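Local coordinates for protein transcription elongation factor SPT6 (Candida glabrata, PDB 3PJP) that binds the phosphorylated C-terminal repeat domain of RNA polymerase II through its tandem SH2 domain and probably acts as a histone H3-H4 chaperone during transcription elongation, at residues L51-Q57 with L139-G145; E108-A112 with Y135-L139; V118-I122 with L149-L153. All blocks are in the same frame, centred on the assembly; numbering follows the deposited sequence. Where two conformers were deposited one is given.

Contact 1: L51-Q57 with L139-G145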
ATOM      1  N   LEU A  51      -0.847  -0.835  -9.205  1.00 16.00           N
ATOM      2  CA  LEU A  51       0.059  -1.626  -8.385  1.00 18.29           C
ATOM      3  C   LEU A  51       0.484  -2.900  -9.098  1.00 21.70           C
ATOM      4  O   LEU A  51       1.606  -3.373  -8.931  1.00 22.16           O
ATOM      5  CB  LEU A  51      -0.614  -2.028  -7.070  1.00 19.46           C
ATOM      6  CG  LEU A  51      -0.753  -0.955  -5.984  1.00 20.69           C
ATOM      7  CD1 LEU A  51      -1.885   0.004  -6.301  1.00 22.97           C
ATOM      8  CD2 LEU A  51      -0.984  -1.619  -4.623  1.00 19.42           C
ATOM      9  N   ASP A  52      -0.442  -3.478  -9.856  1.00 19.28           N
ATOM     10  CA  ASP A  52      -0.236  -4.782 -10.468  0.50 21.84           C
ATOM     11  C   ASP A  52      -1.355  -5.036 -11.470  1.00 22.68           C
ATOM     12  O   ASP A  52      -2.260  -4.221 -11.611  1.00 22.92           O
ATOM     13  CB  ASP A  52      -0.258  -5.861  -9.380  0.50 25.36           C
ATOM     14  CG  ASP A  52       0.596  -7.066  -9.727  0.50 30.22           C
ATOM     15  OD1 ASP A  52       1.813  -7.035  -9.439  0.50 33.53           O
ATOM     16  OD2 ASP A  52       0.049  -8.047 -10.272  0.50 29.72           O
ATOM     17  N   LYS A  53      -1.311  -6.190 -12.131  1.00 27.91           N
ATOM     18  CA  LYS A  53      -2.367  -6.567 -13.069  1.00 29.59           C
ATOM     19  C   LYS A  53      -3.755  -6.395 -12.450  1.00 23.94           C
ATOM     20  O   LYS A  53      -4.075  -7.001 -11.429  1.00 25.52           O
ATOM     21  CB  LYS A  53      -2.174  -8.004 -13.561  1.00 28.51           C
ATOM     22  CG  LYS A  53      -3.260  -8.490 -14.519  1.00 32.04           C
ATOM     23  CD  LYS A  53      -2.933  -9.875 -15.069  1.00 35.19           C
ATOM     24  CE  LYS A  53      -4.137 -10.519 -15.758  1.00 37.50           C
ATOM     25  NZ  LYS A  53      -4.532  -9.808 -17.007  1.00 41.49           N
ATOM     26  N   ASP A  54      -4.566  -5.547 -13.073  1.00 27.04           N
ATOM     27  CA  ASP A  54      -5.922  -5.280 -12.606  1.00 20.74           C
ATOM     28  C   ASP A  54      -5.998  -4.875 -11.134  1.00 21.69           C
ATOM     29  O   ASP A  54      -7.028  -5.076 -10.480  1.00 25.94           O
ATOM     30  CB  ASP A  54      -6.818  -6.492 -12.893  1.00 27.32           C
ATOM     31  CG  ASP A  54      -6.893  -6.818 -14.388  1.00 32.71           C
ATOM     32  OD1 ASP A  54      -6.804  -5.878 -15.213  1.00 35.28           O
ATOM     33  OD2 ASP A  54      -7.028  -8.011 -14.745  1.00 32.25           O
ATOM     34  N   LEU A  55      -4.916  -4.296 -10.612  1.00 19.81           N
ATOM     35  CA  LEU A  55      -4.869  -3.888  -9.209  1.00 19.89           C
ATOM     36  C   LEU A  55      -4.515  -2.406  -9.097  1.00 19.64           C
ATOM     37  O   LEU A  55      -3.396  -1.995  -9.419  1.00 21.36           O
ATOM     38  CB  LEU A  55      -3.868  -4.751  -8.426  1.00 18.94           C
ATOM     39  CG  LEU A  55      -3.807  -4.566  -6.907  1.00 21.81           C
ATOM     40  CD1 LEU A  55      -5.119  -4.967  -6.240  1.00 27.59           C
ATOM     41  CD2 LEU A  55      -2.648  -5.349  -6.309  1.00 20.34           C
ATOM     42  N   PHE A  56      -5.483  -1.600  -8.671  1.00 18.79           N
ATOM     43  CA  PHE A  56      -5.300  -0.155  -8.646  1.00 19.48           C
ATOM     44  C   PHE A  56      -5.687   0.434  -7.315  1.00 21.72           C
ATOM     45  O   PHE A  56      -6.637  -0.024  -6.666  1.00 22.51           O
ATOM     46  CB  PHE A  56      -6.164   0.525  -9.705  1.00 17.55           C
ATOM     47  CG  PHE A  56      -6.132  -0.150 -11.030  1.00 21.00           C
ATOM     48  CD1 PHE A  56      -5.181   0.201 -11.976  1.00 22.49           C
ATOM     49  CD2 PHE A  56      -7.048  -1.144 -11.333  1.00 20.63           C
ATOM     50  CE1 PHE A  56      -5.160  -0.430 -13.221  1.00 25.26           C
ATOM     51  CE2 PHE A  56      -7.026  -1.768 -12.564  1.00 30.61           C
ATOM     52  CZ  PHE A  56      -6.076  -1.418 -13.500  1.00 25.96           C
ATOM     53  N   GLN A  57      -4.974   1.486  -6.937  1.00 18.00           N
ATOM     54  CA  GLN A  57      -5.319   2.219  -5.739  1.00 16.93           C
ATOM     55  C   GLN A  57      -5.760   3.631  -6.065  1.00 15.95           C
ATOM     56  O   GLN A  57      -5.168   4.303  -6.917  1.00 19.15           O
ATOM     57  CB  GLN A  57      -4.144   2.234  -4.762  1.00 20.22           C
ATOM     58  CG  GLN A  57      -4.402   3.051  -3.518  1.00 22.44           C
ATOM     59  CD  GLN A  57      -3.285   2.922  -2.515  1.00 19.73           C
ATOM     60  OE1 GLN A  57      -2.243   3.570  -2.636  1.00 18.59           O
ATOM     61  NE2 GLN A  57      -3.482   2.057  -1.525  1.00 23.37           N
ATOM     62  N   LEU A 139       0.270 -10.271  -1.767  1.00 12.96           N
ATOM     63  CA  LEU A 139      -0.602  -9.151  -2.054  1.00 15.30           C
ATOM     64  C   LEU A 139      -2.053  -9.432  -1.706  1.00 17.41           C
ATOM     65  O   LEU A 139      -2.574 -10.510  -1.979  1.00 21.02           O
ATOM     66  CB  LEU A 139      -0.491  -8.760  -3.525  1.00 17.62           C
ATOM     67  CG  LEU A 139       0.654  -7.801  -3.848  1.00 23.20           C
ATOM     68  CD1 LEU A 139       0.892  -7.744  -5.358  1.00 30.16           C
ATOM     69  CD2 LEU A 139       0.342  -6.418  -3.301  1.00 25.51           C
ATOM     70  N   ASN A 140      -2.696  -8.452  -1.082  1.00 15.66           N
ATOM     71  CA  ASN A 140      -4.132  -8.508  -0.837  1.00 15.39           C
ATOM     72  C   ASN A 140      -4.834  -7.953  -2.066  1.00 18.15           C
ATOM     73  O   ASN A 140      -4.900  -6.744  -2.268  1.00 17.69           O
ATOM     74  CB  ASN A 140      -4.492  -7.690   0.410  1.00 19.85           C
ATOM     75  CG  ASN A 140      -5.950  -7.873   0.845  1.00 17.38           C
ATOM     76  OD1 ASN A 140      -6.851  -8.062   0.013  1.00 18.79           O
ATOM     77  ND2 ASN A 140      -6.186  -7.817   2.151  1.00 18.43           N
ATOM     78  N   TYR A 141      -5.368  -8.846  -2.889  1.00 19.34           N
ATOM     79  CA  TYR A 141      -5.894  -8.420  -4.175  1.00 17.32           C
ATOM     80  C   TYR A 141      -7.266  -7.770  -4.078  1.00 17.98           C
ATOM     81  O   TYR A 141      -7.705  -7.091  -5.005  1.00 25.66           O
ATOM     82  CB  TYR A 141      -5.900  -9.582  -5.171  1.00 19.80           C
ATOM     83  CG  TYR A 141      -4.513 -10.050  -5.557  1.00 25.04           C
ATOM     84  CD1 TYR A 141      -3.922 -11.133  -4.921  1.00 28.07           C
ATOM     85  CD2 TYR A 141      -3.787  -9.397  -6.545  1.00 34.36           C
ATOM     86  CE1 TYR A 141      -2.650 -11.559  -5.263  1.00 33.83           C
ATOM     87  CE2 TYR A 141      -2.515  -9.812  -6.894  1.00 36.21           C
ATOM     88  CZ  TYR A 141      -1.950 -10.893  -6.250  1.00 39.89           C
ATOM     89  OH  TYR A 141      -0.680 -11.315  -6.591  1.00 42.45           O
ATOM     90  N   GLU A 142      -7.953  -7.967  -2.962  1.00 21.76           N
ATOM     91  CA  GLU A 142      -9.283  -7.392  -2.808  1.00 26.02           C
ATOM     92  C   GLU A 142      -9.271  -6.049  -2.089  1.00 26.45           C
ATOM     93  O   GLU A 142     -10.265  -5.325  -2.090  1.00 26.32           O
ATOM     94  CB  GLU A 142     -10.216  -8.378  -2.102  1.00 28.91           C
ATOM     95  CG  GLU A 142     -10.554  -9.610  -2.947  1.00 39.75           C
ATOM     96  CD  GLU A 142      -9.405 -10.600  -3.019  1.00 42.59           C
ATOM     97  OE1 GLU A 142      -9.286 -11.320  -4.036  1.00 41.00           O
ATOM     98  OE2 GLU A 142      -8.625 -10.660  -2.045  1.00 38.00           O
ATOM     99  N   ASN A 143      -8.144  -5.717  -1.472  1.00 21.69           N
ATOM    100  CA  ASN A 143      -8.014  -4.450  -0.778  1.00 20.28           C
ATOM    101  C   ASN A 143      -6.699  -3.829  -1.200  1.00 20.62           C
ATOM    102  O   ASN A 143      -5.695  -3.980  -0.510  1.00 17.80           O
ATOM    103  CB  ASN A 143      -8.038  -4.662   0.734  1.00 20.82           C
ATOM    104  CG  ASN A 143      -9.283  -5.389   1.187  1.00 27.86           C
ATOM    105  OD1 ASN A 143     -10.253  -4.772   1.621  1.00 28.48           O
ATOM    106  ND2 ASN A 143      -9.277  -6.704   1.048  1.00 26.52           N
ATOM    107  N   PRO A 144      -6.691  -3.158  -2.363  1.00 19.56           N
ATOM    108  CA  PRO A 144      -5.437  -2.685  -2.953  1.00 17.12           C
ATOM    109  C   PRO A 144      -4.608  -1.827  -2.013  1.00 20.80           C
ATOM    110  O   PRO A 144      -5.101  -0.876  -1.403  1.00 24.56           O
ATOM    111  CB  PRO A 144      -5.906  -1.840  -4.145  1.00 24.64           C
ATOM    112  CG  PRO A 144      -7.223  -2.420  -4.513  1.00 28.13           C
ATOM    113  CD  PRO A 144      -7.853  -2.828  -3.207  1.00 27.90           C
ATOM    114  N   GLY A 145      -3.340  -2.179  -1.906  1.00 16.57           N
ATOM    115  CA  GLY A 145      -2.431  -1.479  -1.027  1.00 14.46           C
ATOM    116  C   GLY A 145      -2.152  -2.226   0.255  1.00 17.83           C
ATOM    117  O   GLY A 145      -1.293  -1.814   1.014  1.00 18.09           O
TER
HETATM  118  O   HOH W   1      -1.899   1.276   0.645  1.00 22.84           O

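Contact 2: E108-A112 with Y135-L139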
ATOM      1  N   GLU A 108      12.732 -11.787  -0.724  1.00 22.70           N
ATOM      2  CA  GLU A 108      12.740 -13.240  -0.880  1.00 22.30           C
ATOM      3  C   GLU A 108      11.556 -13.908  -0.202  1.00 23.34           C
ATOM      4  O   GLU A 108      11.194 -15.041  -0.540  1.00 26.05           O
ATOM      5  CB  GLU A 108      14.048 -13.857  -0.373  1.00 32.55           C
ATOM      6  CG  GLU A 108      14.370 -13.558   1.076  1.00 38.07           C
ATOM      7  CD  GLU A 108      15.646 -14.243   1.535  1.00 53.06           C
ATOM      8  OE1 GLU A 108      16.117 -15.164   0.829  1.00 48.58           O
ATOM      9  OE2 GLU A 108      16.179 -13.856   2.600  1.00 61.35           O
ATOM     10  N   LYS A 109      10.951 -13.215   0.757  1.00 24.05           N
ATOM     11  CA  LYS A 109       9.797 -13.771   1.445  1.00 23.83           C
ATOM     12  C   LYS A 109       8.464 -13.303   0.864  1.00 21.50           C
ATOM     13  O   LYS A 109       7.404 -13.592   1.424  1.00 24.30           O
ATOM     14  CB  LYS A 109       9.873 -13.502   2.948  1.00 24.45           C
ATOM     15  CG  LYS A 109      11.057 -14.183   3.619  1.00 31.19           C
ATOM     16  CD  LYS A 109      10.907 -14.214   5.133  1.00 38.47           C
ATOM     17  CE  LYS A 109      12.148 -14.805   5.793  1.00 42.18           C
ATOM     18  NZ  LYS A 109      13.364 -13.976   5.526  1.00 47.95           N
ATOM     19  N   PHE A 110       8.504 -12.600  -0.263  1.00 21.01           N
ATOM     20  CA  PHE A 110       7.266 -12.249  -0.935  1.00 18.96           C
ATOM     21  C   PHE A 110       6.808 -13.384  -1.838  1.00 18.86           C
ATOM     22  O   PHE A 110       7.577 -13.903  -2.648  1.00 20.32           O
ATOM     23  CB  PHE A 110       7.396 -10.964  -1.765  1.00 19.24           C
ATOM     24  CG  PHE A 110       6.144 -10.634  -2.524  1.00 19.16           C
ATOM     25  CD1 PHE A 110       5.091  -9.986  -1.894  1.00 22.31           C
ATOM     26  CD2 PHE A 110       5.991 -11.042  -3.839  1.00 19.62           C
ATOM     27  CE1 PHE A 110       3.918  -9.713  -2.582  1.00 20.78           C
ATOM     28  CE2 PHE A 110       4.823 -10.763  -4.539  1.00 22.52           C
ATOM     29  CZ  PHE A 110       3.786 -10.098  -3.906  1.00 17.42           C
ATOM     30  N   LYS A 111       5.549 -13.776  -1.693  1.00 19.09           N
ATOM     31  CA  LYS A 111       4.986 -14.816  -2.547  1.00 21.81           C
ATOM     32  C   LYS A 111       3.962 -14.231  -3.493  1.00 20.74           C
ATOM     33  O   LYS A 111       3.063 -13.493  -3.082  1.00 22.87           O
ATOM     34  CB  LYS A 111       4.331 -15.911  -1.714  1.00 22.21           C
ATOM     35  CG  LYS A 111       5.303 -16.818  -1.002  1.00 22.69           C
ATOM     36  CD  LYS A 111       6.176 -17.574  -1.984  1.00 27.62           C
ATOM     37  CE  LYS A 111       7.011 -18.626  -1.264  1.00 36.33           C
ATOM     38  NZ  LYS A 111       7.963 -19.311  -2.182  1.00 41.01           N
ATOM     39  N   ALA A 112       4.115 -14.537  -4.771  1.00 22.84           N
ATOM     40  CA  ALA A 112       3.085 -14.194  -5.717  1.00 26.91           C
ATOM     41  C   ALA A 112       2.051 -15.276  -5.487  1.00 28.62           C
ATOM     42  O   ALA A 112       2.380 -16.374  -5.034  1.00 38.03           O
ATOM     43  CB  ALA A 112       3.619 -14.231  -7.143  1.00 32.65           C
ATOM     44  N   TYR A 135       7.261 -17.668   7.536  1.00 19.97           N
ATOM     45  CA  TYR A 135       6.357 -16.566   7.239  1.00 24.41           C
ATOM     46  C   TYR A 135       6.588 -16.012   5.839  1.00 19.29           C
ATOM     47  O   TYR A 135       7.719 -15.987   5.346  1.00 21.67           O
ATOM     48  CB  TYR A 135       6.454 -15.453   8.294  1.00 24.81           C
ATOM     49  CG  TYR A 135       7.743 -14.647   8.306  1.00 22.28           C
ATOM     50  CD1 TYR A 135       7.818 -13.414   7.673  1.00 23.71           C
ATOM     51  CD2 TYR A 135       8.865 -15.098   8.994  1.00 21.19           C
ATOM     52  CE1 TYR A 135       8.985 -12.661   7.700  1.00 27.81           C
ATOM     53  CE2 TYR A 135      10.038 -14.350   9.027  1.00 27.87           C
ATOM     54  CZ  TYR A 135      10.086 -13.135   8.378  1.00 29.60           C
ATOM     55  OH  TYR A 135      11.238 -12.387   8.404  1.00 30.01           O
ATOM     56  N   TYR A 136       5.502 -15.579   5.208  1.00 18.77           N
ATOM     57  CA  TYR A 136       5.547 -14.977   3.881  1.00 19.30           C
ATOM     58  C   TYR A 136       4.651 -13.752   3.818  1.00 19.53           C
ATOM     59  O   TYR A 136       3.690 -13.645   4.576  1.00 17.63           O
ATOM     60  CB  TYR A 136       5.101 -15.989   2.831  1.00 19.15           C
ATOM     61  CG  TYR A 136       6.051 -17.148   2.700  1.00 22.91           C
ATOM     62  CD1 TYR A 136       7.366 -16.946   2.305  1.00 26.30           C
ATOM     63  CD2 TYR A 136       5.636 -18.446   2.977  1.00 30.00           C
ATOM     64  CE1 TYR A 136       8.248 -18.011   2.186  1.00 31.82           C
ATOM     65  CE2 TYR A 136       6.504 -19.512   2.857  1.00 32.12           C
ATOM     66  CZ  TYR A 136       7.810 -19.289   2.465  1.00 31.98           C
ATOM     67  OH  TYR A 136       8.678 -20.350   2.349  1.00 38.95           O
ATOM     68  N   PHE A 137       4.986 -12.825   2.919  1.00 18.78           N
ATOM     69  CA  PHE A 137       4.113 -11.715   2.561  1.00 16.50           C
ATOM     70  C   PHE A 137       3.514 -12.025   1.203  1.00 16.58           C
ATOM     71  O   PHE A 137       4.165 -12.649   0.359  1.00 17.20           O
ATOM     72  CB  PHE A 137       4.910 -10.405   2.463  1.00 17.72           C
ATOM     73  CG  PHE A 137       5.619 -10.023   3.725  1.00 16.04           C
ATOM     74  CD1 PHE A 137       4.945  -9.377   4.749  1.00 18.53           C
ATOM     75  CD2 PHE A 137       6.965 -10.301   3.886  1.00 21.34           C
ATOM     76  CE1 PHE A 137       5.600  -9.018   5.912  1.00 21.19           C
ATOM     77  CE2 PHE A 137       7.627  -9.946   5.053  1.00 20.73           C
ATOM     78  CZ  PHE A 137       6.948  -9.303   6.059  1.00 18.25           C
ATOM     79  N   SER A 138       2.271 -11.601   0.996  1.00 15.88           N
ATOM     80  CA  SER A 138       1.634 -11.683  -0.314  1.00 12.96           C
ATOM     81  C   SER A 138       0.663 -10.517  -0.518  1.00 13.65           C
ATOM     82  O   SER A 138       0.289  -9.827   0.425  1.00 17.42           O
ATOM     83  CB  SER A 138       0.924 -13.034  -0.479  1.00 15.10           C
ATOM     84  OG  SER A 138      -0.094 -13.178   0.487  1.00 17.55           O
ATOM     85  N   LEU A 139       0.270 -10.271  -1.767  1.00 12.96           N
ATOM     86  CA  LEU A 139      -0.602  -9.151  -2.054  1.00 15.30           C
ATOM     87  C   LEU A 139      -2.053  -9.432  -1.706  1.00 17.41           C
ATOM     88  O   LEU A 139      -2.574 -10.510  -1.979  1.00 21.02           O
ATOM     89  CB  LEU A 139      -0.491  -8.760  -3.525  1.00 17.62           C
ATOM     90  CG  LEU A 139       0.654  -7.801  -3.848  1.00 23.20           C
ATOM     91  CD1 LEU A 139       0.892  -7.744  -5.358  1.00 30.16           C
ATOM     92  CD2 LEU A 139       0.342  -6.418  -3.301  1.00 25.51           C
TER
HETATM   93  O   HOH W   2      13.773 -13.436   8.366  1.00 39.74           O
HETATM   94  O   HOH W   3       0.757 -12.236  -3.840  1.00 22.02           O
HETATM   95  O   HOH W   4      10.102 -19.990  -0.031  1.00 43.90           O

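Contact 3: V118-I122 with L149-L153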
ATOM      1  N   VAL A 118      -0.875 -19.251  -0.596  1.00 20.62           N
ATOM      2  CA  VAL A 118       0.212 -19.049   0.351  1.00 18.72           C
ATOM      3  C   VAL A 118      -0.052 -19.808   1.651  1.00 19.10           C
ATOM      4  O   VAL A 118       0.871 -20.369   2.247  1.00 22.02           O
ATOM      5  CB  VAL A 118       0.489 -17.539   0.605  1.00 15.45           C
ATOM      6  CG1 VAL A 118       1.517 -17.363   1.740  1.00 22.00           C
ATOM      7  CG2 VAL A 118       0.968 -16.880  -0.668  1.00 22.52           C
ATOM      8  N   VAL A 119      -1.316 -19.868   2.070  1.00 19.86           N
ATOM      9  CA  VAL A 119      -1.685 -20.684   3.223  1.00 19.81           C
ATOM     10  C   VAL A 119      -1.328 -22.145   2.984  1.00 25.07           C
ATOM     11  O   VAL A 119      -0.774 -22.795   3.862  1.00 22.66           O
ATOM     12  CB  VAL A 119      -3.182 -20.568   3.559  1.00 19.70           C
ATOM     13  CG1 VAL A 119      -3.611 -21.706   4.486  1.00 22.77           C
ATOM     14  CG2 VAL A 119      -3.481 -19.211   4.185  1.00 18.35           C
ATOM     15  N   LYS A 120      -1.637 -22.656   1.793  1.00 22.25           N
ATOM     16  CA  LYS A 120      -1.289 -24.032   1.459  1.00 27.53           C
ATOM     17  C   LYS A 120       0.223 -24.238   1.418  1.00 28.66           C
ATOM     18  O   LYS A 120       0.722 -25.272   1.858  1.00 32.51           O
ATOM     19  CB  LYS A 120      -1.932 -24.466   0.136  1.00 32.94           C
ATOM     20  CG  LYS A 120      -1.683 -25.926  -0.217  1.00 41.53           C
ATOM     21  CD  LYS A 120      -2.446 -26.337  -1.468  1.00 51.92           C
ATOM     22  CE  LYS A 120      -2.204 -27.804  -1.805  1.00 60.27           C
ATOM     23  NZ  LYS A 120      -2.901 -28.209  -3.058  1.00 67.31           N
ATOM     24  N   PHE A 121       0.956 -23.263   0.889  1.00 27.64           N
ATOM     25  CA  PHE A 121       2.407 -23.393   0.843  1.00 26.72           C
ATOM     26  C   PHE A 121       2.974 -23.517   2.254  1.00 31.39           C
ATOM     27  O   PHE A 121       3.890 -24.302   2.506  1.00 32.99           O
ATOM     28  CB  PHE A 121       3.062 -22.228   0.111  1.00 30.14           C
ATOM     29  CG  PHE A 121       4.529 -22.422  -0.114  1.00 37.47           C
ATOM     30  CD1 PHE A 121       4.994 -22.951  -1.306  1.00 44.99           C
ATOM     31  CD2 PHE A 121       5.445 -22.099   0.873  1.00 39.25           C
ATOM     32  CE1 PHE A 121       6.347 -23.142  -1.511  1.00 50.32           C
ATOM     33  CE2 PHE A 121       6.799 -22.289   0.674  1.00 40.30           C
ATOM     34  CZ  PHE A 121       7.252 -22.808  -0.518  1.00 48.13           C
ATOM     35  N   ILE A 122       2.414 -22.745   3.175  1.00 27.13           N
ATOM     36  CA  ILE A 122       2.863 -22.756   4.561  1.00 21.56           C
ATOM     37  C   ILE A 122       2.459 -24.031   5.306  1.00 27.86           C
ATOM     38  O   ILE A 122       3.265 -24.594   6.043  1.00 28.76           O
ATOM     39  CB  ILE A 122       2.379 -21.502   5.307  1.00 19.04           C
ATOM     40  CG1 ILE A 122       3.144 -20.283   4.795  1.00 22.93           C
ATOM     41  CG2 ILE A 122       2.564 -21.661   6.815  1.00 18.43           C
ATOM     42  CD1 ILE A 122       2.601 -18.972   5.283  1.00 21.95           C
ATOM     43  N   LEU A 149       0.393 -11.001   5.873  1.00 13.29           N
ATOM     44  CA  LEU A 149       1.550 -11.570   6.539  1.00 14.72           C
ATOM     45  C   LEU A 149       1.058 -12.876   7.144  1.00 14.80           C
ATOM     46  O   LEU A 149       0.311 -12.868   8.114  1.00 16.48           O
ATOM     47  CB  LEU A 149       2.047 -10.624   7.631  1.00 17.23           C
ATOM     48  CG  LEU A 149       3.056 -11.095   8.686  1.00 19.69           C
ATOM     49  CD1 LEU A 149       4.180 -11.947   8.110  1.00 22.97           C
ATOM     50  CD2 LEU A 149       3.631  -9.881   9.393  1.00 23.06           C
ATOM     51  N   ILE A 150       1.455 -13.988   6.537  1.00 12.94           N
ATOM     52  CA  ILE A 150       0.919 -15.304   6.890  1.00 12.08           C
ATOM     53  C   ILE A 150       2.065 -16.115   7.485  1.00 15.22           C
ATOM     54  O   ILE A 150       3.153 -16.180   6.904  1.00 16.85           O
ATOM     55  CB  ILE A 150       0.352 -16.017   5.658  1.00 14.11           C
ATOM     56  CG1 ILE A 150      -0.556 -15.062   4.868  1.00 20.37           C
ATOM     57  CG2 ILE A 150      -0.395 -17.297   6.062  1.00 14.99           C
ATOM     58  CD1 ILE A 150      -1.160 -15.662   3.621  1.00 23.42           C
ATOM     59  N   PHE A 151       1.828 -16.709   8.650  1.00 13.85           N
ATOM     60  CA  PHE A 151       2.905 -17.329   9.427  1.00 16.18           C
ATOM     61  C   PHE A 151       2.435 -18.490  10.299  1.00 17.31           C
ATOM     62  O   PHE A 151       1.260 -18.604  10.636  1.00 16.94           O
ATOM     63  CB  PHE A 151       3.642 -16.283  10.289  1.00 17.87           C
ATOM     64  CG  PHE A 151       2.774 -15.602  11.319  1.00 16.68           C
ATOM     65  CD1 PHE A 151       2.776 -16.030  12.632  1.00 20.39           C
ATOM     66  CD2 PHE A 151       1.977 -14.523  10.980  1.00 21.38           C
ATOM     67  CE1 PHE A 151       1.991 -15.404  13.590  1.00 18.24           C
ATOM     68  CE2 PHE A 151       1.189 -13.884  11.944  1.00 18.96           C
ATOM     69  CZ  PHE A 151       1.204 -14.335  13.255  1.00 18.05           C
ATOM     70  N   LYS A 152       3.387 -19.338  10.664  1.00 18.23           N
ATOM     71  CA  LYS A 152       3.123 -20.486  11.513  1.00 20.14           C
ATOM     72  C   LYS A 152       4.414 -20.796  12.257  1.00 22.04           C
ATOM     73  O   LYS A 152       5.476 -20.945  11.641  1.00 23.20           O
ATOM     74  CB  LYS A 152       2.691 -21.666  10.642  1.00 17.99           C
ATOM     75  CG  LYS A 152       2.174 -22.875  11.386  1.00 23.73           C
ATOM     76  CD  LYS A 152       1.736 -23.947  10.385  1.00 22.92           C
ATOM     77  CE  LYS A 152       1.245 -25.215  11.078  1.00 28.01           C
ATOM     78  NZ  LYS A 152      -0.139 -25.029  11.563  1.00 29.51           N
ATOM     79  N   LEU A 153       4.322 -20.868  13.583  1.00 18.90           N
ATOM     80  CA  LEU A 153       5.483 -21.016  14.454  1.00 25.97           C
ATOM     81  C   LEU A 153       6.099 -22.418  14.407  1.00 24.64           C
ATOM     82  O   LEU A 153       7.321 -22.573  14.405  1.00 25.63           O
ATOM     83  CB  LEU A 153       5.082 -20.686  15.895  1.00 25.66           C
ATOM     84  CG  LEU A 153       6.189 -20.829  16.939  1.00 31.76           C
ATOM     85  CD1 LEU A 153       7.179 -19.671  16.853  1.00 33.92           C
ATOM     86  CD2 LEU A 153       5.599 -20.934  18.338  1.00 34.13           C
TER

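Contact 1: L51-Q57 with L139-G145
Leu-55 lays its side chain across the 139-145 loop, with CD1 3.7 Å from Pro-144 CG and 3.6 Å from the carbonyl oxygen, atom O, of Tyr-141. This is a junction between the two halves of a tandem SH2 domain: the tip of the hairpin formed by strands 44-52 and 55-64 in the first sheet meets the loop joining strands 134-139 and 146-152 in the second. In order along the chain that loop matches the BC loop of a canonical SH2 domain. The hairpin tip is a type II beta turn from Asp-52 to Leu-55, and Leu-51 and Asp-52 both face Leu-55 in a classic beta bulge. Leu-55 points toward the loop, as does Leu-51, whose CD2 comes 3.6 Å from Gly-145 N. The other branch of Leu-55, CD2, lies 4.2 Å from Tyr-141 CD2 and 4.4 Å from Leu-139 CD2. Asp-52 also points its CB toward the loop, but its carboxylate is held by a salt bridge to Arg-30. Within the loop, Asn-140 OD1 accepts a straight 3.0 Å hydrogen bond from Asn-143 ND2. Pro-144 packs tightly, its CB 3.2 Å from Phe-56 O. Gly-145 has backbone angles that would jam a CB against the preceding carbonyl, and that CB would also clash with the Gln-57 amide. Gln-57 OE1 bonds to Trp-49 and Lys-97, whereas NE2 makes a weak 3.4 Å hydrogen bond to Pro-144 O and a 2.8 Å bond to water 1, which donates to Gly-145 O at 3.2 Å.

Contact 2: E108-A112 with Y135-L139
Both backbone polar groups of Phe-137 are used by the short strand beside it. Its N donates to Lys-109 O at 2.9 Å, and its O accepts from Lys-111 N at 2.7 Å, nearly straight, so Phe-110 pairs with Phe-137 in parallel. One residue further on, the direct bonding gives way to water 3, which donates to Lys-111 O (2.7 Å) and accepts from Leu-139 N (2.9 Å). The lysine ammonium groups are served in similar fashion. Water 2 accepts from Lys-109 NZ (2.9 Å) and bonds to Tyr-135 OH (2.7 Å); water 4 accepts from Lys-111 NZ (3.1 Å) and bonds to Tyr-136 OH (2.8 Å). Lys-109 CD lies over the face of the Tyr-135 ring and Lys-111 CE over that of Tyr-136, both as CH-pi contacts. Lys-111 NZ adds an off-centre cation-pi contact with Tyr-136; Phe-121 is a second cation-pi partner. Phe-110 CZ rests 3.9 Å from Leu-139 CG. Linked through helix 115-128, these parallel strands form the beta-alpha-beta unit that opens an SH2 fold, here the second of the pair.

Contact 3: V118-I122 with L149-L153
Ile-150 and Ile-122 carry most of this contact, a helix lying along a sheet strand with no hydrogen bond between them. The axes of helix 118-122 and strand 149-152 approach to 8.8 Å and run in nearly the same direction, 20° apart, so the side chains on one side of the helix can follow the strand. Ile-150 projects toward the helix and touches three of its residues. Its CD1 meets Val-118 CG1 at 3.7 Å, while its CG2 lies 4.1 Å from Val-119 CG2 and 3.5 Å from Ile-122 CD1. Val-118 and Ile-122 are one helical turn apart, joined by the 3.0 Å bond from Ile-122 N to Val-118 O, and both point at the strand.

Ile-122 makes the closest approach. Its CD1 comes within 3.3 Å of Ile-150 O, so the methyl presses on the strand backbone as well as on a side chain, and its CG2 packs 3.8 Å from Lys-152 CB. Lys-152 stands two residues after Ile-150, on the same face of the strand, and offers the helix the base of its aliphatic chain; the far end leads away, and its NZ bonds to Ser-157 O.

Phe-151, between them, points its CB away from the helix, and its ring makes edge-to-face contacts with Trp-162 and with Phe-188 of helix 181-191. This is the SH2 layout of a central sheet between two helices: helix 115-128 also packs on strand 134-139 through Val-118 and Ile-122 and on Leu-159 of strand 159-166, while helix 181-191 lies against the other face.

How the contacts relate
From the N terminus, the chain first passes the hairpin 51-57 of the first SH2 sheet, and contact 1 closes a long loop by bringing 139-145 back to it, tying the two SH2 halves together. Inside that loop lies contact 2, which pairs 108-112 with 135-139 and closes the short excursion through helix 115-128. Contact 3 begins within both loops, at 118-122, and ends beyond them at 149-153, so it crosses contacts 1 and 2; its own loop joins helix 115-128 to strand 146-152. Leu-139 is shared by contacts 1 and 2. Contacts 2 and 3 meet through Tyr-136, whose N lies 3.0 Å from Ile-150 O, a probable hydrogen bond within the second sheet.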